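Local coordinates for ribonuclease VapC5 (Mycobacterium tuberculosis, PDB 3DBO), which acts as the probable toxin of a type II toxin-antitoxin pair, with limited magnesium-dependent RNase activity seen in complex with its antitoxin VapB5, at residues R95-L100 against V111-L116. Numbering follows the deposited sequence.
Sequences RMWARL and VRINDL
Leu116 lies across the indole of Trp97 at about a right angle and sets its CD2 methyl over one face, 3.9 Å from the centroid of the five-membered ring and 23° off the ring normal, a CH-pi contact. The methyl is displaced toward the rim, so its nearest ring atom is NE1, 3.6 Å from Leu116 CD2. The branch carbon also lies over the pyrrole side of the ring, Leu116 CG being 3.7 Å from Trp97 CD1. With CG of Trp97 anti to the backbone N (chi1 -172°), the indole reaches out from helix 91-107 to meet the first turn of helix 113-124. Ile113, in one of its two conformers, comes to the indole from another direction, at its edge: CD1 lies 3.6 Å from Trp97 CZ2, and CG1 is in the ring plane. The other methyl of Leu116, CD1, points to the next turn of helix 91-107, 3.7 Å from Leu100 CB. This is apolar packing of two consecutive helices of the PIN domain, beside its central parallel sheet. Trp117 stacks with the same indole, and Ala120 touches it farther along helix 113-124, while Leu104 and Arg101 also touch Leu116. One residue before Leu116, Asp115, a predicted magnesium ligand, takes no part in this packing and is bonded by Arg112, the N-cap residue. Arg112 NH2 donates to Asp115 OD1 at 2.8 Å in a salt bridge, the oxygen being met from above the carboxylate plane, 61° out of it. Arg112 NE makes a weak, nearly straight bond of 3.3 Å to Asp115 OD2. The guanidinium also pairs through NH1 with Glu57, whose carboxylate accepts a hydrogen bond from Asn114. The chain of another protein lies against this end, hydrogen-bonded by the backbone of Val111 and Ile113 and by Arg112 NH1.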
ATOM      1  N   ARG B  95      16.508  -7.136  -2.736  1.00  8.39           N
ATOM      2  CA  ARG B  95      17.757  -6.571  -2.213  1.00  9.72           C
ATOM      3  C   ARG B  95      17.499  -5.366  -1.319  1.00  9.70           C
ATOM      4  O   ARG B  95      18.130  -5.212  -0.266  1.00  9.23           O
ATOM      5  CB  ARG B  95      18.687  -6.230  -3.369  1.00 10.24           C
ATOM      6  CG  ARG B  95      19.135  -7.503  -4.124  1.00 11.65           C
ATOM      7  CD  ARG B  95      20.112  -7.146  -5.266  1.00 17.35           C
ATOM      8  NE  ARG B  95      20.402  -8.332  -6.069  1.00 21.82           N
ATOM      9  CZ  ARG B  95      19.941  -8.545  -7.302  1.00 25.28           C
ATOM     10  NH1 ARG B  95      19.180  -7.636  -7.920  1.00 24.73           N
ATOM     11  NH2 ARG B  95      20.267  -9.671  -7.930  1.00 27.94           N
ATOM     12  N   MET B  96      16.557  -4.529  -1.739  1.00  9.34           N
ATOM     13  CA  MET B  96      16.155  -3.369  -0.949  1.00  9.91           C
ATOM     14  C   MET B  96      15.562  -3.786   0.398  1.00  9.02           C
ATOM     15  O   MET B  96      15.876  -3.168   1.424  1.00  9.25           O
ATOM     16  CB  MET B  96      15.152  -2.498  -1.741  1.00 10.39           C
ATOM     17  CG  MET B  96      14.774  -1.167  -1.011  1.00 12.18           C
ATOM     18  SD  MET B  96      16.195  -0.088  -0.662  1.00 15.63           S
ATOM     19  CE  MET B  96      16.475   0.575  -2.302  1.00 14.69           C
ATOM     20  N   TRP B  97      14.694  -4.813   0.396  1.00  8.39           N
ATOM     21  CA  TRP B  97      14.066  -5.286   1.626  1.00  7.67           C
ATOM     22  C   TRP B  97      15.143  -5.636   2.656  1.00  7.82           C
ATOM     23  O   TRP B  97      15.014  -5.262   3.813  1.00  7.71           O
ATOM     24  CB  TRP B  97      13.198  -6.517   1.360  1.00  8.83           C
ATOM     25  CG  TRP B  97      12.338  -7.000   2.510  1.00  8.80           C
ATOM     26  CD1 TRP B  97      11.037  -6.673   2.750  1.00 10.46           C
ATOM     27  CD2 TRP B  97      12.724  -7.916   3.536  1.00  8.96           C
ATOM     28  NE1 TRP B  97      10.581  -7.342   3.867  1.00  8.33           N
ATOM     29  CE2 TRP B  97      11.606  -8.104   4.371  1.00 11.42           C
ATOM     30  CE3 TRP B  97      13.919  -8.601   3.828  1.00  7.81           C
ATOM     31  CZ2 TRP B  97      11.632  -8.962   5.484  1.00 10.61           C
ATOM     32  CZ3 TRP B  97      13.942  -9.448   4.949  1.00 10.33           C
ATOM     33  CH2 TRP B  97      12.811  -9.621   5.748  1.00 11.32           C
ATOM     34  N   ALA B  98      16.196  -6.322   2.224  1.00  7.48           N
ATOM     35  CA  ALA B  98      17.275  -6.702   3.140  1.00  8.31           C
ATOM     36  C   ALA B  98      17.959  -5.469   3.765  1.00  8.35           C
ATOM     37  O   ALA B  98      18.209  -5.454   4.968  1.00  9.77           O
ATOM     38  CB  ALA B  98      18.319  -7.600   2.407  1.00  7.26           C
ATOM     39  N   ARG B  99      18.295  -4.477   2.945  1.00  9.69           N
ATOM     40  CA  ARG B  99      18.928  -3.238   3.421  1.00 10.89           C
ATOM     41  C   ARG B  99      18.028  -2.534   4.441  1.00 11.37           C
ATOM     42  O   ARG B  99      18.482  -2.163   5.529  1.00 11.46           O
ATOM     43  CB  ARG B  99      19.218  -2.284   2.245  1.00 12.04           C
ATOM     44  CG  ARG B  99      19.984  -1.024   2.652  1.00 16.74           C
ATOM     45  CD  ARG B  99      20.571  -0.250   1.460  1.00 21.33           C
ATOM     46  NE  ARG B  99      21.475   0.794   1.955  1.00 27.02           N
ATOM     47  CZ  ARG B  99      22.492   1.324   1.274  1.00 30.82           C
ATOM     48  NH1 ARG B  99      22.772   0.912   0.043  1.00 32.15           N
ATOM     49  NH2 ARG B  99      23.248   2.267   1.844  1.00 32.77           N
ATOM     50  N   LEU B 100      16.761  -2.360   4.076  1.00 10.39           N
ATOM     51  CA  LEU B 100      15.799  -1.684   4.967  1.00 10.89           C
ATOM     52  C   LEU B 100      15.564  -2.473   6.256  1.00 11.18           C
ATOM     53  O   LEU B 100      15.486  -1.897   7.348  1.00 10.92           O
ATOM     54  CB  LEU B 100      14.481  -1.375   4.231  1.00  9.74           C
ATOM     55  CG  LEU B 100      14.580  -0.472   2.993  1.00 12.08           C
ATOM     56  CD1 LEU B 100      13.208  -0.322   2.336  1.00 13.14           C
ATOM     57  CD2 LEU B 100      15.195   0.895   3.334  1.00 12.99           C
ATOM     58  N   VAL B 111       8.466  -2.186  11.512  1.00 18.82           N
ATOM     59  CA  VAL B 111       7.495  -1.960  10.436  1.00 18.72           C
ATOM     60  C   VAL B 111       6.801  -3.330  10.240  1.00 17.84           C
ATOM     61  O   VAL B 111       7.493  -4.340  10.322  1.00 19.07           O
ATOM     62  CB  VAL B 111       8.262  -1.525   9.129  1.00 18.83           C
ATOM     63  CG1 VAL B 111       7.411  -1.622   7.899  1.00 19.94           C
ATOM     64  CG2 VAL B 111       8.864  -0.079   9.264  1.00 18.83           C
ATOM     65  N   ARG B 112       5.482  -3.372   9.993  1.00 16.92           N
ATOM     66  CA  ARG B 112       4.759  -4.620   9.586  1.00 15.97           C
ATOM     67  C   ARG B 112       5.561  -5.222   8.441  1.00 14.04           C
ATOM     68  O   ARG B 112       5.985  -4.486   7.541  1.00 13.12           O
ATOM     69  CB  ARG B 112       3.385  -4.303   8.938  1.00 17.80           C
ATOM     70  CG  ARG B 112       2.141  -3.964   9.790  1.00 21.98           C
ATOM     71  CD  ARG B 112       0.843  -4.340   8.987  1.00 24.87           C
ATOM     72  NE  ARG B 112       0.804  -3.846   7.593  1.00 26.02           N
ATOM     73  CZ  ARG B 112       0.262  -4.500   6.560  1.00 26.74           C
ATOM     74  NH1 ARG B 112      -0.274  -5.704   6.729  1.00 26.88           N
ATOM     75  NH2 ARG B 112       0.275  -3.969   5.340  1.00 27.52           N
ATOM     76  N   ILE B 113       5.761  -6.539   8.428  0.50 13.39           N
ATOM     77  CA  ILE B 113       6.601  -7.117   7.368  0.50 12.29           C
ATOM     78  C   ILE B 113       6.041  -6.855   5.956  0.50 11.53           C
ATOM     79  O   ILE B 113       6.805  -6.589   5.027  0.50 10.85           O
ATOM     80  CB  ILE B 113       6.954  -8.616   7.605  0.50 12.85           C
ATOM     81  CG1 ILE B 113       8.117  -9.038   6.700  0.50 12.74           C
ATOM     82  CG2 ILE B 113       5.755  -9.510   7.366  0.50 12.49           C
ATOM     83  CD1 ILE B 113       8.792 -10.349   7.106  0.50 13.96           C
ATOM     84  N   ASN B 114       4.718  -6.898   5.804  1.00 10.73           N
ATOM     85  CA  ASN B 114       4.116  -6.663   4.504  1.00 10.07           C
ATOM     86  C   ASN B 114       4.277  -5.198   4.089  1.00  8.99           C
ATOM     87  O   ASN B 114       4.486  -4.922   2.923  1.00  8.44           O
ATOM     88  CB  ASN B 114       2.659  -7.090   4.469  1.00 10.47           C
ATOM     89  CG  ASN B 114       2.484  -8.541   4.033  1.00 11.29           C
ATOM     90  OD1 ASN B 114       3.462  -9.274   3.835  1.00 12.83           O
ATOM     91  ND2 ASN B 114       1.223  -8.955   3.868  1.00 14.63           N
ATOM     92  N   ASP B 115       4.228  -4.279   5.056  1.00  9.47           N
ATOM     93  CA  ASP B 115       4.568  -2.874   4.759  1.00  9.49           C
ATOM     94  C   ASP B 115       6.024  -2.698   4.350  1.00  9.57           C
ATOM     95  O   ASP B 115       6.324  -1.897   3.464  1.00  8.46           O
ATOM     96  CB  ASP B 115       4.213  -1.927   5.922  1.00 10.24           C
ATOM     97  CG  ASP B 115       2.723  -1.562   5.935  1.00 12.54           C
ATOM     98  OD1 ASP B 115       2.013  -1.848   4.933  1.00 16.42           O
ATOM     99  OD2 ASP B 115       2.258  -0.992   6.940  1.00 14.51           O
ATOM    100  N   LEU B 116       6.921  -3.487   4.938  1.00 10.27           N
ATOM    101  CA  LEU B 116       8.340  -3.411   4.525  1.00  9.09           C
ATOM    102  C   LEU B 116       8.540  -3.866   3.080  1.00  8.17           C
ATOM    103  O   LEU B 116       9.318  -3.252   2.335  1.00  8.73           O
ATOM    104  CB  LEU B 116       9.249  -4.200   5.478  1.00  8.69           C
ATOM    105  CG  LEU B 116      10.760  -3.950   5.302  1.00  7.90           C
ATOM    106  CD1 LEU B 116      11.150  -2.443   5.492  1.00  7.59           C
ATOM    107  CD2 LEU B 116      11.504  -4.861   6.306  1.00 10.94           C
TER